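Long-range contact in conserved hypothetical protein (PDB 2GK4), which is of unknown function but belongs to the DNA/pantothenate metabolism flavoprotein family and probably acts in coenzyme A synthesis, joining phosphopantothenate to cysteine: residues K5-I17 and T69-V82. Sequence-based numbering, arbitrary orientation. Where two conformers were deposited one is given.
Sequences KILVTSGGTSEAI and TNTKDLLIEMQERV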
# COMPACT_ATOMS: atom_id res chain seq x y z
N LYS A 5 -29.60 -7.44 -10.51
CA LYS A 5 -28.17 -7.68 -10.50
C LYS A 5 -27.57 -6.65 -9.56
O LYS A 5 -27.97 -5.47 -9.59
CB LYS A 5 -27.60 -7.48 -11.90
CG LYS A 5 -28.08 -8.50 -12.95
CD LYS A 5 -27.39 -8.22 -14.27
CE LYS A 5 -27.82 -9.18 -15.37
NZ LYS A 5 -27.12 -8.86 -16.65
N ILE A 6 -26.64 -7.09 -8.72
CA ILE A 6 -26.08 -6.23 -7.68
C ILE A 6 -24.61 -5.89 -7.96
O ILE A 6 -23.80 -6.78 -8.14
CB ILE A 6 -26.17 -6.90 -6.28
CG1 ILE A 6 -27.51 -7.65 -6.09
CG2 ILE A 6 -25.91 -5.88 -5.18
CD1 ILE A 6 -28.71 -6.78 -5.93
N LEU A 7 -24.28 -4.60 -7.95
CA LEU A 7 -22.92 -4.14 -8.06
C LEU A 7 -22.43 -3.79 -6.66
O LEU A 7 -23.10 -3.11 -5.90
CB LEU A 7 -22.88 -2.89 -8.98
CG LEU A 7 -21.53 -2.27 -9.38
CD1 LEU A 7 -20.65 -3.26 -10.17
CD2 LEU A 7 -21.83 -1.03 -10.20
N VAL A 8 -21.26 -4.31 -6.30
CA VAL A 8 -20.72 -4.11 -4.98
C VAL A 8 -19.32 -3.60 -5.11
O VAL A 8 -18.56 -4.04 -6.01
CB VAL A 8 -20.75 -5.44 -4.11
CG1 VAL A 8 -20.14 -5.19 -2.73
CG2 VAL A 8 -22.18 -6.05 -4.00
N THR A 9 -18.93 -2.64 -4.26
CA THR A 9 -17.52 -2.27 -4.19
C THR A 9 -16.97 -2.58 -2.80
O THR A 9 -17.70 -2.48 -1.78
CB THR A 9 -17.23 -0.77 -4.51
OG1 THR A 9 -17.70 0.06 -3.43
CG2 THR A 9 -17.93 -0.31 -5.84
N SER A 10 -15.71 -2.97 -2.76
CA SER A 10 -15.05 -3.14 -1.47
C SER A 10 -13.55 -2.88 -1.54
O SER A 10 -12.95 -2.84 -2.63
CB SER A 10 -15.28 -4.57 -0.94
OG SER A 10 -14.42 -5.47 -1.63
N GLY A 11 -12.93 -2.72 -0.38
CA GLY A 11 -11.49 -2.57 -0.34
C GLY A 11 -11.13 -1.10 -0.24
O GLY A 11 -11.82 -0.33 0.43
N GLY A 12 -10.02 -0.71 -0.85
CA GLY A 12 -9.58 0.70 -0.77
C GLY A 12 -8.65 1.01 -1.92
O GLY A 12 -7.80 0.17 -2.30
N THR A 13 -8.75 2.22 -2.44
CA THR A 13 -7.96 2.65 -3.58
C THR A 13 -6.52 2.98 -3.16
O THR A 13 -6.25 3.32 -1.99
CB THR A 13 -8.56 3.92 -4.26
OG1 THR A 13 -8.78 4.97 -3.29
CG2 THR A 13 -9.88 3.58 -4.99
N SER A 14 -5.59 2.81 -4.10
CA SER A 14 -4.18 3.09 -3.90
C SER A 14 -3.77 4.09 -4.98
O SER A 14 -4.02 3.87 -6.16
CB SER A 14 -3.32 1.83 -4.08
OG SER A 14 -3.35 1.00 -2.93
N GLU A 15 -3.14 5.19 -4.57
CA GLU A 15 -2.74 6.23 -5.51
C GLU A 15 -1.20 6.24 -5.60
O GLU A 15 -0.54 6.52 -4.61
CB GLU A 15 -3.28 7.58 -5.04
CG GLU A 15 -4.80 7.62 -4.80
CD GLU A 15 -5.61 7.46 -6.08
OE1 GLU A 15 -5.27 8.11 -7.11
OE2 GLU A 15 -6.61 6.69 -6.03
N ALA A 16 -0.64 5.95 -6.78
CA ALA A 16 0.83 5.83 -6.91
C ALA A 16 1.55 7.15 -6.67
O ALA A 16 1.12 8.22 -7.15
CB ALA A 16 1.21 5.25 -8.27
N ILE A 17 2.61 7.08 -5.88
CA ILE A 17 3.50 8.23 -5.67
C ILE A 17 4.66 8.12 -6.66
O ILE A 17 5.02 9.10 -7.34
CB ILE A 17 4.05 8.26 -4.23
CG1 ILE A 17 2.92 8.63 -3.26
CG2 ILE A 17 5.18 9.28 -4.10
CD1 ILE A 17 3.25 8.35 -1.78
N THR A 69 -7.18 -0.37 -9.17
CA THR A 69 -6.05 0.13 -8.40
C THR A 69 -6.40 1.46 -7.76
O THR A 69 -6.45 1.56 -6.53
CB THR A 69 -4.77 0.23 -9.25
OG1 THR A 69 -4.43 -1.08 -9.72
CG2 THR A 69 -3.60 0.76 -8.39
N ASN A 70 -6.71 2.47 -8.57
CA ASN A 70 -6.85 3.87 -8.07
C ASN A 70 -8.22 4.47 -8.33
O ASN A 70 -9.12 3.79 -8.88
CB ASN A 70 -5.73 4.77 -8.63
CG ASN A 70 -5.77 4.92 -10.15
OD1 ASN A 70 -6.76 4.61 -10.80
ND2 ASN A 70 -4.69 5.43 -10.71
N THR A 71 -8.42 5.73 -7.94
CA THR A 71 -9.75 6.34 -8.09
C THR A 71 -10.14 6.51 -9.54
O THR A 71 -11.30 6.30 -9.91
CB THR A 71 -9.91 7.67 -7.34
OG1 THR A 71 -8.93 8.61 -7.80
CG2 THR A 71 -9.81 7.46 -5.84
N LYS A 72 -9.16 6.85 -10.39
CA LYS A 72 -9.45 6.93 -11.84
C LYS A 72 -10.07 5.60 -12.34
O LYS A 72 -11.04 5.63 -13.07
CB LYS A 72 -8.19 7.26 -12.65
CG LYS A 72 -8.42 7.45 -14.16
CD LYS A 72 -7.13 7.92 -14.87
CE LYS A 72 -7.05 9.47 -15.02
NZ LYS A 72 -7.03 10.24 -13.74
N ASP A 73 -9.46 4.47 -11.95
CA ASP A 73 -9.98 3.13 -12.30
C ASP A 73 -11.41 2.98 -11.80
O ASP A 73 -12.27 2.43 -12.53
CB ASP A 73 -9.13 1.99 -11.69
CG ASP A 73 -7.70 1.92 -12.20
OD1 ASP A 73 -7.36 2.53 -13.25
OD2 ASP A 73 -6.88 1.24 -11.51
N LEU A 74 -11.68 3.44 -10.57
CA LEU A 74 -13.03 3.29 -10.00
C LEU A 74 -14.05 4.11 -10.80
O LEU A 74 -15.14 3.64 -11.13
CB LEU A 74 -13.06 3.69 -8.52
CG LEU A 74 -14.49 3.64 -7.93
CD1 LEU A 74 -15.03 2.20 -7.93
CD2 LEU A 74 -14.47 4.19 -6.56
N LEU A 75 -13.67 5.34 -11.14
CA LEU A 75 -14.53 6.21 -11.96
C LEU A 75 -14.93 5.52 -13.27
O LEU A 75 -16.09 5.51 -13.66
CB LEU A 75 -13.79 7.53 -12.23
CG LEU A 75 -14.50 8.54 -13.15
CD1 LEU A 75 -15.79 9.07 -12.49
CD2 LEU A 75 -13.56 9.70 -13.48
N ILE A 76 -13.94 4.94 -13.95
CA ILE A 76 -14.17 4.27 -15.22
C ILE A 76 -15.09 3.03 -15.06
O ILE A 76 -16.01 2.82 -15.86
CB ILE A 76 -12.82 3.89 -15.84
CG1 ILE A 76 -12.09 5.18 -16.24
CG2 ILE A 76 -12.97 2.88 -17.01
CD1 ILE A 76 -10.59 4.93 -16.48
N GLU A 77 -14.86 2.23 -14.03
CA GLU A 77 -15.72 1.04 -13.79
C GLU A 77 -17.16 1.41 -13.51
O GLU A 77 -18.10 0.76 -14.02
CB GLU A 77 -15.21 0.19 -12.62
CG GLU A 77 -13.91 -0.52 -12.92
CD GLU A 77 -13.98 -1.51 -14.08
OE1 GLU A 77 -12.98 -1.60 -14.81
OE2 GLU A 77 -15.01 -2.20 -14.25
N MSE A 78 -17.36 2.45 -12.71
CA MSE A 78 -18.73 2.86 -12.34
C MSE A 78 -19.45 3.40 -13.56
O MSE A 78 -20.62 3.10 -13.81
CB MSE A 78 -18.69 3.96 -11.28
CG MSE A 78 -18.21 3.52 -9.92
SE MSE A 78 -19.31 2.16 -9.03
CE MSE A 78 -18.31 0.68 -9.62
N GLN A 79 -18.75 4.25 -14.30
CA GLN A 79 -19.36 4.85 -15.49
C GLN A 79 -19.75 3.78 -16.51
O GLN A 79 -20.80 3.88 -17.16
CB GLN A 79 -18.36 5.87 -16.04
CG GLN A 79 -18.41 6.15 -17.46
CD GLN A 79 -17.25 7.06 -17.80
OE1 GLN A 79 -16.13 6.60 -18.11
NE2 GLN A 79 -17.48 8.37 -17.66
N GLU A 80 -18.90 2.76 -16.64
CA GLU A 80 -19.15 1.64 -17.54
C GLU A 80 -20.25 0.69 -17.05
O GLU A 80 -21.03 0.20 -17.87
CB GLU A 80 -17.85 0.86 -17.82
CG GLU A 80 -17.14 1.29 -19.10
CD GLU A 80 -15.64 0.93 -19.17
OE1 GLU A 80 -15.17 0.01 -18.46
OE2 GLU A 80 -14.92 1.58 -19.96
N ARG A 81 -20.31 0.43 -15.74
CA ARG A 81 -21.21 -0.63 -15.21
C ARG A 81 -22.53 -0.21 -14.60
O ARG A 81 -23.48 -1.01 -14.59
CB ARG A 81 -20.48 -1.52 -14.21
CG ARG A 81 -19.31 -2.24 -14.83
CD ARG A 81 -18.68 -3.19 -13.85
NE ARG A 81 -17.31 -3.48 -14.27
CZ ARG A 81 -16.95 -4.59 -14.90
NH1 ARG A 81 -15.68 -4.76 -15.25
NH2 ARG A 81 -17.85 -5.52 -15.20
N VAL A 82 -22.61 1.01 -14.07
CA VAL A 82 -23.76 1.34 -13.24
C VAL A 82 -25.09 1.19 -13.99
O VAL A 82 -26.09 0.78 -13.40
CB VAL A 82 -23.59 2.70 -12.57
CG1 VAL A 82 -24.90 3.28 -12.14
CG2 VAL A 82 -22.65 2.54 -11.36
O HOH W 1 -6.60 8.17 -9.48
O HOH W 2 -2.29 6.12 -9.17
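L7 and T9 of strand 5-9 face helix 71-81, whose axis runs almost antiparallel to the strand (172°) at 11.2 Å. L7 has CG anti to the backbone N (chi1 -175°), and its two methyls reach the helix at different points. CD2 lies against V82 CG2 (3.8 Å) and the selenomethionine methyl of M78, while CD1 rests near the CD of R81. The M78 side chain curls back toward the strand, and its CE also meets T9 CG2 at 3.9 Å. The polar end of T9 is bonded elsewhere, to the backbone of M92. R81 turns its guanidinium away from the strand and grips E77 side-on, NE and NH1 both meeting OE2 in the guanidinium plane.

This is the helix-on-sheet layer of a Rossmann-like alpha-beta-alpha sandwich. Strand 5-9 is an inner parallel strand, and the helix links edge strand 63-67 to strand 87-90. The glycine-bearing turn after strand 5-9 then brings the chain past the start of the helix.

There, S14 N gives a nearly straight bond to T69 O (2.9 Å). E15, bent at chi2 (-66°), brings its carboxylate to the N-terminal end of the helix, beside N70 CB. OE2 takes T71 N at 2.8 Å through its syn lone pair, so a negative charge sits at the helix N-terminus, where the dipole would probably stabilise it. OE1 accepts from water 1, which in turn accepts from K72 N, and it also bonds T98. The helix start is closed by a capping box: N70 OD1 accepts from D73 N, and D73 OD2 takes N70 N from above the carboxylate plane. Water 2 joins N70 ND2 to A16 N. T13 lays CG2 against N70 C at 3.8 Å, and its OG1 bonds S95.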